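Local structure of outer membrane usher protein PapC (Escherichia coli, 3L48) at residues A26-E31 with G37-E42. The protein forms, as a whole usher, an outer-membrane pore that exports and assembles pilus subunits; this chain is its C-terminal domain, with an Ig-like fold. Numbering follows the deposited sequence.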
ATOM      1  N   ALA A  26      -1.742 -10.010   2.350  1.00 22.26           N
ATOM      2  CA  ALA A  26      -2.260  -8.840   3.050  1.00 21.09           C
ATOM      3  C   ALA A  26      -3.085  -7.992   2.081  1.00 21.69           C
ATOM      4  O   ALA A  26      -2.835  -8.002   0.877  1.00 21.60           O
ATOM      5  CB  ALA A  26      -1.116  -8.020   3.628  1.00 14.55           C
ATOM      6  N   SER A  27      -4.066  -7.264   2.600  1.00 19.65           N
ATOM      7  CA  SER A  27      -4.875  -6.392   1.754  1.00 23.77           C
ATOM      8  C   SER A  27      -4.502  -4.925   1.942  1.00 21.96           C
ATOM      9  O   SER A  27      -4.079  -4.513   3.020  1.00 19.19           O
ATOM     10  CB  SER A  27      -6.365  -6.591   2.033  1.00 23.48           C
ATOM     11  OG  SER A  27      -6.683  -6.201   3.354  1.00 31.83           O
ATOM     12  N   VAL A  28      -4.664  -4.143   0.882  1.00 21.21           N
ATOM     13  CA  VAL A  28      -4.393  -2.713   0.928  1.00 22.03           C
ATOM     14  C   VAL A  28      -5.689  -1.964   0.646  1.00 25.92           C
ATOM     15  O   VAL A  28      -6.329  -2.181  -0.384  1.00 23.43           O
ATOM     16  CB  VAL A  28      -3.338  -2.307  -0.114  1.00 20.62           C
ATOM     17  CG1 VAL A  28      -2.943  -0.852   0.077  1.00 19.15           C
ATOM     18  CG2 VAL A  28      -2.120  -3.207  -0.006  1.00 20.02           C
ATOM     19  N   THR A  29      -6.078  -1.086   1.562  1.00 26.16           N
ATOM     20  CA  THR A  29      -7.364  -0.411   1.459  1.00 28.12           C
ATOM     21  C   THR A  29      -7.212   1.101   1.492  1.00 33.79           C
ATOM     22  O   THR A  29      -6.309   1.634   2.142  1.00 32.01           O
ATOM     23  CB  THR A  29      -8.317  -0.840   2.590  1.00 30.33           C
ATOM     24  OG1 THR A  29      -7.691  -0.604   3.854  1.00 27.30           O
ATOM     25  CG2 THR A  29      -8.660  -2.320   2.469  1.00 32.31           C
ATOM     26  N   SER A  30      -8.106   1.785   0.786  1.00 37.80           N
ATOM     27  CA  SER A  30      -8.098   3.240   0.722  1.00 40.05           C
ATOM     28  C   SER A  30      -8.717   3.833   1.979  1.00 43.57           C
ATOM     29  O   SER A  30      -9.306   3.115   2.789  1.00 42.11           O
ATOM     30  CB  SER A  30      -8.868   3.722  -0.509  1.00 38.83           C
ATOM     31  OG  SER A  30     -10.240   3.374  -0.414  1.00 39.07           O
ATOM     32  N   GLU A  31      -8.574   5.145   2.139  1.00 50.79           N
ATOM     33  CA  GLU A  31      -9.216   5.847   3.243  1.00 59.03           C
ATOM     34  C   GLU A  31     -10.695   5.487   3.259  1.00 63.33           C
ATOM     35  O   GLU A  31     -11.282   5.254   4.318  1.00 64.61           O
ATOM     36  CB  GLU A  31      -9.062   7.359   3.081  1.00 62.86           C
ATOM     37  CG  GLU A  31      -7.627   7.841   2.952  1.00 64.34           C
ATOM     38  CD  GLU A  31      -7.536   9.343   2.751  1.00 65.29           C
ATOM     39  OE1 GLU A  31      -8.465   9.921   2.147  1.00 70.15           O
ATOM     40  OE2 GLU A  31      -6.533   9.945   3.189  1.00 60.29           O
ATOM     41  N   GLY A  37      -5.901  -3.421  -3.762  1.00 24.83           N
ATOM     42  CA  GLY A  37      -4.981  -4.467  -4.157  1.00 25.05           C
ATOM     43  C   GLY A  37      -4.569  -5.367  -3.011  1.00 22.42           C
ATOM     44  O   GLY A  37      -4.928  -5.137  -1.858  1.00 23.25           O
ATOM     45  N   MET A  38      -3.806  -6.400  -3.344  1.00 20.14           N
ATOM     46  CA  MET A  38      -3.341  -7.377  -2.376  1.00 23.97           C
ATOM     47  C   MET A  38      -1.831  -7.509  -2.489  1.00 24.78           C
ATOM     48  O   MET A  38      -1.276  -7.410  -3.582  1.00 21.26           O
ATOM     49  CB  MET A  38      -3.996  -8.728  -2.652  1.00 27.92           C
ATOM     50  CG  MET A  38      -5.503  -8.664  -2.744  1.00 33.55           C
ATOM     51  SD  MET A  38      -6.249  -8.517  -1.120  1.00 33.54           S
ATOM     52  CE  MET A  38      -5.953 -10.175  -0.503  1.00 27.61           C
ATOM     53  N   VAL A  39      -1.168  -7.730  -1.359  1.00 21.72           N
ATOM     54  CA  VAL A  39       0.280  -7.874  -1.354  1.00 18.18           C
ATOM     55  C   VAL A  39       0.675  -9.253  -1.862  1.00 16.82           C
ATOM     56  O   VAL A  39       0.173 -10.269  -1.388  1.00 17.81           O
ATOM     57  CB  VAL A  39       0.858  -7.678   0.058  1.00 18.27           C
ATOM     58  CG1 VAL A  39       2.384  -7.709   0.016  1.00 14.99           C
ATOM     59  CG2 VAL A  39       0.367  -6.368   0.650  1.00 17.51           C
ATOM     60  N   ALA A  40       1.577  -9.287  -2.834  1.00 15.20           N
ATOM     61  CA  ALA A  40       2.091 -10.556  -3.322  1.00 15.69           C
ATOM     62  C   ALA A  40       3.395 -10.893  -2.608  1.00 18.26           C
ATOM     63  O   ALA A  40       3.543 -10.658  -1.408  1.00 19.11           O
ATOM     64  CB  ALA A  40       2.295 -10.503  -4.826  1.00 18.98           C
ATOM     65  N   ASP A  41       4.343 -11.469  -3.337  0.75 17.69           N
ATOM     66  CA  ASP A  41       5.615 -11.821  -2.728  0.75 18.18           C
ATOM     67  C   ASP A  41       6.549 -10.614  -2.667  0.75 18.08           C
ATOM     68  O   ASP A  41       6.400  -9.652  -3.424  0.75 16.07           O
ATOM     69  CB  ASP A  41       6.274 -12.996  -3.460  0.75 21.79           C
ATOM     70  CG  ASP A  41       6.302 -12.812  -4.966  0.75 25.22           C
ATOM     71  OD1 ASP A  41       5.272 -12.401  -5.542  0.75 27.28           O
ATOM     72  OD2 ASP A  41       7.355 -13.093  -5.576  0.75 27.22           O
ATOM     73  N   GLU A  42       7.501 -10.674  -1.744  1.00 14.76           N
ATOM     74  CA  GLU A  42       8.487  -9.608  -1.553  1.00 13.08           C
ATOM     75  C   GLU A  42       7.895  -8.213  -1.329  1.00 16.20           C
ATOM     76  O   GLU A  42       8.467  -7.213  -1.757  1.00 18.03           O
ATOM     77  CB  GLU A  42       9.473  -9.583  -2.728  1.00 17.67           C
ATOM     78  CG  GLU A  42      10.341 -10.836  -2.836  1.00 20.25           C
ATOM     79  CD  GLU A  42      11.264 -11.022  -1.634  1.00 20.44           C
ATOM     80  OE1 GLU A  42      11.614 -10.017  -0.982  1.00 17.98           O
ATOM     81  OE2 GLU A  42      11.642 -12.177  -1.339  1.00 23.41           O
TER
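Met38 carries its CG anti to its own carbonyl carbon (chi1 -53°) and then bends at both chi2 and chi3, which brings SD alongside Ser27, 3.7 Å from its CB. In Val39, CG1 stands anti to the backbone N (chi1 -175°) and CG2 beside it, where CG2 reaches Ala26 CB and Val28 CG2. The contact joins the two strands of a beta hairpin, 27-29 and 35-38, at one margin of the four-stranded antiparallel sheet of this Ig-like, Greek-key domain. Ser27 and Met38 form a non-hydrogen-bonded pair, and their side chains share one face of the sheet. Val28 and Gly37 follow as a hydrogen-bonded pair, Val28 N donating to Gly37 O over 2.9 Å; the backbone of Val28 also bonds to that of Leu36. One residue on from Met38, Val39 N gives a nearly straight bond to Ala26 O (2.8 Å, 170° at the hydrogen). Met38 CA makes a weaker CA-H contact to the same oxygen, at 3.4 Å. On the face bearing Val28, which touches Leu56 of strand 55-59, the two valine side chains cross at about a right angle, CG2 to CG2 at 4.1 Å. Ala26, itself resting on Trp60, extends this buried apolar patch. The other face is more open: Ser27 OG makes a weak hydrogen bond to Asn59 OD1, and a cobalt ion lies about 6 Å from the Ser27 side chain. Ala26 CB packs against Val39 CG2 at 3.7 Å.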